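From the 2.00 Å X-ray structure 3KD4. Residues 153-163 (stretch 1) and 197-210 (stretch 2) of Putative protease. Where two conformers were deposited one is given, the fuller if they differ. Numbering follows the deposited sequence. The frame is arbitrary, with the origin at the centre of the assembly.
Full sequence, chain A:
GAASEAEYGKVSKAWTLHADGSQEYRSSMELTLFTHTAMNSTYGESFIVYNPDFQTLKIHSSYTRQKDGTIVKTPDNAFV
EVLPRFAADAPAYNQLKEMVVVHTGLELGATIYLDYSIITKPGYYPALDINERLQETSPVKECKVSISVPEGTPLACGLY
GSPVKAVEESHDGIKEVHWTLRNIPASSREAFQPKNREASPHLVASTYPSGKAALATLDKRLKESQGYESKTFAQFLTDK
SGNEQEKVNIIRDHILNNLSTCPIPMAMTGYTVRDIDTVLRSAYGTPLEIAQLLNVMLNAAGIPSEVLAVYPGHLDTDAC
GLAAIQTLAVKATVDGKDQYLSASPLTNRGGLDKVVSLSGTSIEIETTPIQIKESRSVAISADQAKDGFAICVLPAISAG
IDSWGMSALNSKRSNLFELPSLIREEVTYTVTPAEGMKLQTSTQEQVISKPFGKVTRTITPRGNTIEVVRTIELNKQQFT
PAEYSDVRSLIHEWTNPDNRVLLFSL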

ATOM      1  N   THR A 153     -30.198 -12.516  -4.326  1.00 21.17           N
ATOM      2  CA  THR A 153     -28.823 -12.239  -4.684  1.00 21.02           C
ATOM      3  C   THR A 153     -27.933 -12.727  -3.525  1.00 20.48           C
ATOM      4  O   THR A 153     -28.209 -12.438  -2.353  1.00 20.83           O
ATOM      5  CB  THR A 153     -28.591 -10.706  -4.940  1.00 21.79           C
ATOM      6  OG1 THR A 153     -29.302 -10.311  -6.125  1.00 24.53           O
ATOM      7  CG2 THR A 153     -27.073 -10.316  -5.108  1.00 21.07           C
ATOM      8  N   PRO A 154     -26.887 -13.497  -3.833  1.00 19.21           N
ATOM      9  CA  PRO A 154     -26.005 -13.886  -2.722  1.00 19.81           C
ATOM     10  C   PRO A 154     -25.288 -12.670  -2.144  1.00 18.82           C
ATOM     11  O   PRO A 154     -24.933 -11.781  -2.875  1.00 19.55           O
ATOM     12  CB  PRO A 154     -25.000 -14.836  -3.389  1.00 19.65           C
ATOM     13  CG  PRO A 154     -24.946 -14.362  -4.814  1.00 20.99           C
ATOM     14  CD  PRO A 154     -26.389 -13.969  -5.132  1.00 19.12           C
ATOM     15  N   LEU A 155     -25.098 -12.632  -0.835  1.00 18.68           N
ATOM     16  CA  LEU A 155     -24.399 -11.548  -0.208  1.00 18.18           C
ATOM     17  C   LEU A 155     -23.530 -12.123   0.913  1.00 18.72           C
ATOM     18  O   LEU A 155     -24.005 -12.852   1.769  1.00 18.87           O
ATOM     19  CB  LEU A 155     -25.367 -10.480   0.297  1.00 17.82           C
ATOM     20  CG  LEU A 155     -24.749  -9.328   1.100  1.00 18.37           C
ATOM     21  CD1 LEU A 155     -23.825  -8.518   0.248  1.00 18.52           C
ATOM     22  CD2 LEU A 155     -25.848  -8.432   1.690  1.00 19.66           C
ATOM     23  N   ALA A 156     -22.237 -11.869   0.842  1.00 18.18           N
ATOM     24  CA  ALA A 156     -21.364 -12.147   1.983  1.00 18.74           C
ATOM     25  C   ALA A 156     -20.891 -10.788   2.471  1.00 19.16           C
ATOM     26  O   ALA A 156     -20.544  -9.920   1.674  1.00 17.93           O
ATOM     27  CB  ALA A 156     -20.195 -13.048   1.580  1.00 18.80           C
ATOM     28  N   CYS A 157     -20.954 -10.585   3.781  1.00 20.97           N
ATOM     29  CA  CYS A 157     -20.514  -9.324   4.343  0.70 21.35           C
ATOM     30  C   CYS A 157     -19.957  -9.528   5.736  1.00 22.76           C
ATOM     31  O   CYS A 157     -20.356 -10.451   6.485  1.00 22.91           O
ATOM     32  CB  CYS A 157     -21.658  -8.291   4.335  0.70 21.40           C
ATOM     33  SG  CYS A 157     -23.278  -8.887   4.927  0.70 19.79           S
ATOM     34  N   GLY A 158     -19.017  -8.663   6.068  1.00 23.84           N
ATOM     35  CA  GLY A 158     -18.414  -8.692   7.369  1.00 24.29           C
ATOM     36  C   GLY A 158     -17.874  -7.329   7.734  1.00 23.88           C
ATOM     37  O   GLY A 158     -17.339  -6.615   6.892  1.00 21.94           O
ATOM     38  N   LEU A 159     -18.000  -7.018   9.013  1.00 23.43           N
ATOM     39  CA  LEU A 159     -17.392  -5.841   9.574  1.00 24.15           C
ATOM     40  C   LEU A 159     -16.147  -6.321  10.317  1.00 24.13           C
ATOM     41  O   LEU A 159     -16.249  -7.012  11.309  1.00 26.07           O
ATOM     42  CB  LEU A 159     -18.412  -5.180  10.509  1.00 24.07           C
ATOM     43  CG  LEU A 159     -17.992  -3.894  11.192  1.00 25.38           C
ATOM     44  CD1 LEU A 159     -17.624  -2.868  10.124  1.00 26.51           C
ATOM     45  CD2 LEU A 159     -19.072  -3.352  12.137  1.00 20.58           C
ATOM     46  N   TYR A 160     -14.976  -6.001   9.807  1.00 23.40           N
ATOM     47  CA  TYR A 160     -13.708  -6.350  10.437  1.00 23.33           C
ATOM     48  C   TYR A 160     -13.240  -5.226  11.326  1.00 23.44           C
ATOM     49  O   TYR A 160     -13.403  -4.045  10.987  1.00 22.14           O
ATOM     50  CB  TYR A 160     -12.629  -6.563   9.380  1.00 23.67           C
ATOM     51  CG  TYR A 160     -12.831  -7.811   8.588  1.00 23.50           C
ATOM     52  CD1 TYR A 160     -13.758  -7.848   7.546  1.00 20.49           C
ATOM     53  CD2 TYR A 160     -12.138  -8.990   8.929  1.00 23.97           C
ATOM     54  CE1 TYR A 160     -13.979  -9.030   6.808  1.00 20.05           C
ATOM     55  CE2 TYR A 160     -12.345 -10.179   8.224  1.00 24.07           C
ATOM     56  CZ  TYR A 160     -13.249 -10.188   7.154  1.00 24.79           C
ATOM     57  OH  TYR A 160     -13.445 -11.356   6.477  1.00 22.46           O
ATOM     58  N   GLY A 161     -12.601  -5.603  12.434  1.00 22.88           N
ATOM     59  CA  GLY A 161     -12.082  -4.648  13.396  1.00 22.72           C
ATOM     60  C   GLY A 161     -13.118  -3.998  14.285  1.00 21.74           C
ATOM     61  O   GLY A 161     -12.876  -2.955  14.857  1.00 21.60           O
ATOM     62  N   SER A 162     -14.257  -4.639  14.456  1.00 21.95           N
ATOM     63  CA  SER A 162     -15.304  -4.109  15.315  1.00 22.12           C
ATOM     64  C   SER A 162     -16.192  -5.271  15.690  1.00 22.88           C
ATOM     65  O   SER A 162     -16.454  -6.098  14.860  1.00 23.55           O
ATOM     66  CB  SER A 162     -16.169  -3.099  14.554  1.00 21.81           C
ATOM     67  OG  SER A 162     -17.311  -2.795  15.330  1.00 20.72           O
ATOM     68  N   PRO A 163     -16.673  -5.322  16.925  1.00 23.39           N
ATOM     69  CA  PRO A 163     -17.594  -6.395  17.306  1.00 23.72           C
ATOM     70  C   PRO A 163     -19.064  -6.123  16.995  1.00 23.67           C
ATOM     71  O   PRO A 163     -19.907  -6.953  17.291  1.00 24.53           O
ATOM     72  CB  PRO A 163     -17.375  -6.497  18.822  1.00 23.75           C
ATOM     73  CG  PRO A 163     -17.070  -5.097  19.254  1.00 23.74           C
ATOM     74  CD  PRO A 163     -16.352  -4.433  18.058  1.00 24.08           C
ATOM     75  N   ARG A 197      -4.125  -2.765   9.435  1.00 34.88           N
ATOM     76  CA  ARG A 197      -4.399  -2.646  10.865  1.00 37.27           C
ATOM     77  C   ARG A 197      -5.671  -3.425  11.194  1.00 38.33           C
ATOM     78  O   ARG A 197      -6.743  -3.082  10.706  1.00 39.38           O
ATOM     79  CB  ARG A 197      -4.544  -1.182  11.240  1.00 37.78           C
ATOM     80  CG  ARG A 197      -3.347  -0.345  10.837  1.00 40.80           C
ATOM     81  CD  ARG A 197      -3.671   1.123  10.716  1.00 44.06           C
ATOM     82  NE  ARG A 197      -2.565   1.816  10.051  1.00 48.33           N
ATOM     83  CZ  ARG A 197      -2.356   3.136  10.055  1.00 50.52           C
ATOM     84  NH1 ARG A 197      -3.183   3.969  10.691  1.00 50.53           N
ATOM     85  NH2 ARG A 197      -1.295   3.630   9.410  1.00 51.15           N
ATOM     86  N   GLU A 198      -5.562  -4.448  12.036  1.00 39.27           N
ATOM     87  CA  GLU A 198      -6.673  -5.404  12.219  1.00 40.16           C
ATOM     88  C   GLU A 198      -7.795  -4.808  13.059  1.00 40.03           C
ATOM     89  O   GLU A 198      -8.968  -5.149  12.826  1.00 41.40           O
ATOM     90  CB  GLU A 198      -6.200  -6.760  12.800  1.00 40.22           C
ATOM     91  N   ALA A 199      -7.446  -3.904  13.989  1.00 38.77           N
ATOM     92  CA  ALA A 199      -8.425  -3.219  14.826  1.00 37.41           C
ATOM     93  C   ALA A 199      -8.954  -1.942  14.194  1.00 35.49           C
ATOM     94  O   ALA A 199      -9.469  -1.088  14.891  1.00 37.84           O
ATOM     95  CB  ALA A 199      -7.832  -2.901  16.192  1.00 37.78           C
ATOM     96  N   SER A 200      -8.841  -1.784  12.886  1.00 32.35           N
ATOM     97  CA  SER A 200      -9.326  -0.586  12.239  1.00 29.56           C
ATOM     98  C   SER A 200     -10.576  -0.954  11.424  1.00 27.39           C
ATOM     99  O   SER A 200     -10.480  -1.681  10.440  1.00 25.83           O
ATOM    100  CB  SER A 200      -8.244  -0.038  11.351  1.00 29.43           C
ATOM    101  OG  SER A 200      -8.739   0.997  10.575  1.00 30.48           O
ATOM    102  N   PRO A 201     -11.753  -0.450  11.830  1.00 25.47           N
ATOM    103  CA  PRO A 201     -12.993  -1.031  11.276  1.00 23.88           C
ATOM    104  C   PRO A 201     -13.101  -0.883   9.766  1.00 22.17           C
ATOM    105  O   PRO A 201     -12.837   0.191   9.223  1.00 21.26           O
ATOM    106  CB  PRO A 201     -14.124  -0.301  12.026  1.00 24.22           C
ATOM    107  CG  PRO A 201     -13.502   0.552  13.010  1.00 25.05           C
ATOM    108  CD  PRO A 201     -12.012   0.495  12.926  1.00 25.20           C
ATOM    109  N   HIS A 202     -13.414  -1.987   9.095  1.00 20.79           N
ATOM    110  CA  HIS A 202     -13.586  -2.018   7.669  1.00 21.57           C
ATOM    111  C   HIS A 202     -14.805  -2.877   7.363  1.00 20.69           C
ATOM    112  O   HIS A 202     -14.948  -3.981   7.921  1.00 20.57           O
ATOM    113  CB  HIS A 202     -12.422  -2.729   6.970  1.00 22.55           C
ATOM    114  CG  HIS A 202     -11.267  -1.860   6.646  1.00 25.41           C
ATOM    115  ND1 HIS A 202     -10.369  -1.437   7.607  1.00 29.89           N
ATOM    116  CD2 HIS A 202     -10.788  -1.418   5.455  1.00 29.50           C
ATOM    117  CE1 HIS A 202      -9.414  -0.725   7.025  1.00 30.70           C
ATOM    118  NE2 HIS A 202      -9.649  -0.694   5.723  1.00 31.65           N
ATOM    119  N   LEU A 203     -15.627  -2.416   6.423  1.00 19.00           N
ATOM    120  CA  LEU A 203     -16.750  -3.212   5.921  1.00 18.32           C
ATOM    121  C   LEU A 203     -16.287  -3.855   4.616  1.00 17.33           C
ATOM    122  O   LEU A 203     -15.839  -3.151   3.690  1.00 17.39           O
ATOM    123  CB  LEU A 203     -17.965  -2.319   5.691  1.00 17.68           C
ATOM    124  CG  LEU A 203     -19.202  -2.984   5.076  1.00 18.77           C
ATOM    125  CD1 LEU A 203     -19.762  -4.027   6.086  1.00 16.88           C
ATOM    126  CD2 LEU A 203     -20.236  -1.938   4.672  1.00 15.10           C
ATOM    127  N   VAL A 204     -16.394  -5.179   4.538  1.00 16.93           N
ATOM    128  CA  VAL A 204     -16.052  -5.940   3.335  1.00 17.21           C
ATOM    129  C   VAL A 204     -17.260  -6.776   2.965  1.00 17.68           C
ATOM    130  O   VAL A 204     -17.853  -7.443   3.814  1.00 18.25           O
ATOM    131  CB  VAL A 204     -14.808  -6.829   3.555  1.00 18.66           C
ATOM    132  CG1 VAL A 204     -14.429  -7.640   2.267  1.00 17.14           C
ATOM    133  CG2 VAL A 204     -13.654  -5.957   4.077  1.00 17.82           C
ATOM    134  N   ALA A 205     -17.635  -6.711   1.692  1.00 16.43           N
ATOM    135  CA  ALA A 205     -18.852  -7.362   1.229  1.00 15.76           C
ATOM    136  C   ALA A 205     -18.797  -7.586  -0.260  1.00 15.67           C
ATOM    137  O   ALA A 205     -18.134  -6.833  -1.023  1.00 15.21           O
ATOM    138  CB  ALA A 205     -20.139  -6.532   1.613  1.00 14.83           C
ATOM    139  N   SER A 206     -19.543  -8.603  -0.689  1.00 15.44           N
ATOM    140  CA  SER A 206     -19.548  -9.030  -2.077  1.00 14.72           C
ATOM    141  C   SER A 206     -20.834  -9.734  -2.440  1.00 14.03           C
ATOM    142  O   SER A 206     -21.355 -10.516  -1.643  1.00 14.98           O
ATOM    143  CB  SER A 206     -18.375 -10.000  -2.302  1.00 15.46           C
ATOM    144  OG  SER A 206     -18.394 -10.590  -3.577  1.00 14.18           O
ATOM    145  N   THR A 207     -21.308  -9.494  -3.665  1.00 14.01           N
ATOM    146  CA  THR A 207     -22.397 -10.260  -4.236  1.00 13.44           C
ATOM    147  C   THR A 207     -21.936 -11.250  -5.291  1.00 14.99           C
ATOM    148  O   THR A 207     -22.771 -11.872  -5.945  1.00 14.64           O
ATOM    149  CB  THR A 207     -23.535  -9.358  -4.794  1.00 14.08           C
ATOM    150  OG1 THR A 207     -23.067  -8.595  -5.890  1.00 12.50           O
ATOM    151  CG2 THR A 207     -24.150  -8.431  -3.679  1.00 11.67           C
ATOM    152  N   TYR A 208     -20.621 -11.439  -5.468  1.00 14.88           N
ATOM    153  CA  TYR A 208     -20.193 -12.572  -6.272  1.00 14.73           C
ATOM    154  C   TYR A 208     -20.608 -13.882  -5.530  1.00 15.89           C
ATOM    155  O   TYR A 208     -20.791 -13.882  -4.334  1.00 15.36           O
ATOM    156  CB  TYR A 208     -18.682 -12.581  -6.432  1.00 14.75           C
ATOM    157  CG  TYR A 208     -18.099 -11.525  -7.358  1.00 14.39           C
ATOM    158  CD1 TYR A 208     -18.141 -11.679  -8.720  1.00 15.89           C
ATOM    159  CD2 TYR A 208     -17.450 -10.398  -6.841  1.00 14.58           C
ATOM    160  CE1 TYR A 208     -17.555 -10.734  -9.568  1.00 15.71           C
ATOM    161  CE2 TYR A 208     -16.894  -9.488  -7.653  1.00 15.71           C
ATOM    162  CZ  TYR A 208     -16.919  -9.676  -9.014  1.00 14.17           C
ATOM    163  OH  TYR A 208     -16.358  -8.748  -9.802  1.00 17.30           O
ATOM    164  N   PRO A 209     -20.710 -15.006  -6.243  1.00 15.33           N
ATOM    165  CA  PRO A 209     -21.113 -16.249  -5.613  1.00 16.48           C
ATOM    166  C   PRO A 209     -20.116 -16.720  -4.556  1.00 16.32           C
ATOM    167  O   PRO A 209     -20.502 -17.416  -3.600  1.00 17.39           O
ATOM    168  CB  PRO A 209     -21.138 -17.234  -6.774  1.00 16.79           C
ATOM    169  CG  PRO A 209     -21.333 -16.358  -8.014  1.00 16.67           C
ATOM    170  CD  PRO A 209     -20.604 -15.111  -7.699  1.00 16.14           C
ATOM    171  N   SER A 210     -18.857 -16.365  -4.766  1.00 15.59           N
ATOM    172  CA  SER A 210     -17.758 -16.699  -3.865  1.00 14.60           C
ATOM    173  C   SER A 210     -16.539 -15.870  -4.239  1.00 14.19           C
ATOM    174  O   SER A 210     -16.448 -15.328  -5.345  1.00 13.78           O
ATOM    175  CB  SER A 210     -17.413 -18.186  -4.007  1.00 15.28           C
ATOM    176  OG  SER A 210     -16.779 -18.470  -5.250  1.00 14.59           O
TER

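The two stretches form a pair of antiparallel strands, 156-160 and 202-206. Their axes approach to 4.7 Å, and their directions differ by 177°. Together the stretches bury 738 Å² of surface, summed over both sides.

Backbone hydrogen bonds hold the pair together. There are six, in three reciprocal couples. Ala156 N donates to Ser206 O at 3.0 Å, and Ser206 N returns a bond to Ala156 O at 2.9 Å. Gly158 N donates to Val204 O at 2.8 Å, and Val204 N to Gly158 O at 2.9 Å. The latter is almost linear, at 179°. Tyr160 N reaches His202 O at 2.8 Å, and His202 N reaches Tyr160 O at 2.8 Å. Cys157 with Ala205 and Leu159 with Leu203 are the non-hydrogen-bonded pairs between them. Their CA atoms lie closer, 4.0 Å for Cys157 CA to Ala205 CA and 4.5 Å for Leu159 CA to Leu203 CA.

CA-H...O contacts supplement these bonds. Ala205 CA lies 3.1 Å from Ala156 O, and Cys157 CA lies 3.3 Å from Val204 O. These carbonyls therefore each meet a CA as well as an amide N. The pattern runs past the strands: Thr207 CA is 3.3 Å from Pro154 O, and Pro201 CA is 3.1 Å from Tyr160 O.

Apolar side chains meet on both faces of the sheet. On the face of Cys157 and Leu159, Cys157 CB packs on Ala205 CB at 3.6 Å. Leu155 CD1 reaches the same Ala205 CB at 4.4 Å and Thr207 CG2 at 3.9 Å. Leu159 CD1 is a looser neighbour of Leu203 CB, at 4.5 Å. On the other face, Tyr160 CD1 touches Val204 CG2 at 4.0 Å, a diagonal contact beside Gly158. Gly158 has no side chain, and a CB there would be crowded by Tyr160 CE1. Near the start of stretch 1, Thr153 CG2 packs against Thr207 CB at 3.7 Å.

Gly161 fits closely against the turn of stretch 2. Gly161 CA is 3.2 Å from Glu198 O. A CB would clash with that oxygen and with Ser200 C, and the positive phi also favours glycine. The facing segment is a type I turn from Arg197 to Ser200, with Ser200 N bonded to Arg197 O at 3.3 Å.

Polar side chains brace stretch 2 internally. His202 ND1 donates to Ser200 O at 2.8 Å, tying the ring to the backbone before the strand. Ser206 OG accepts from Tyr208 N at 3.0 Å, just beyond the strand's other end.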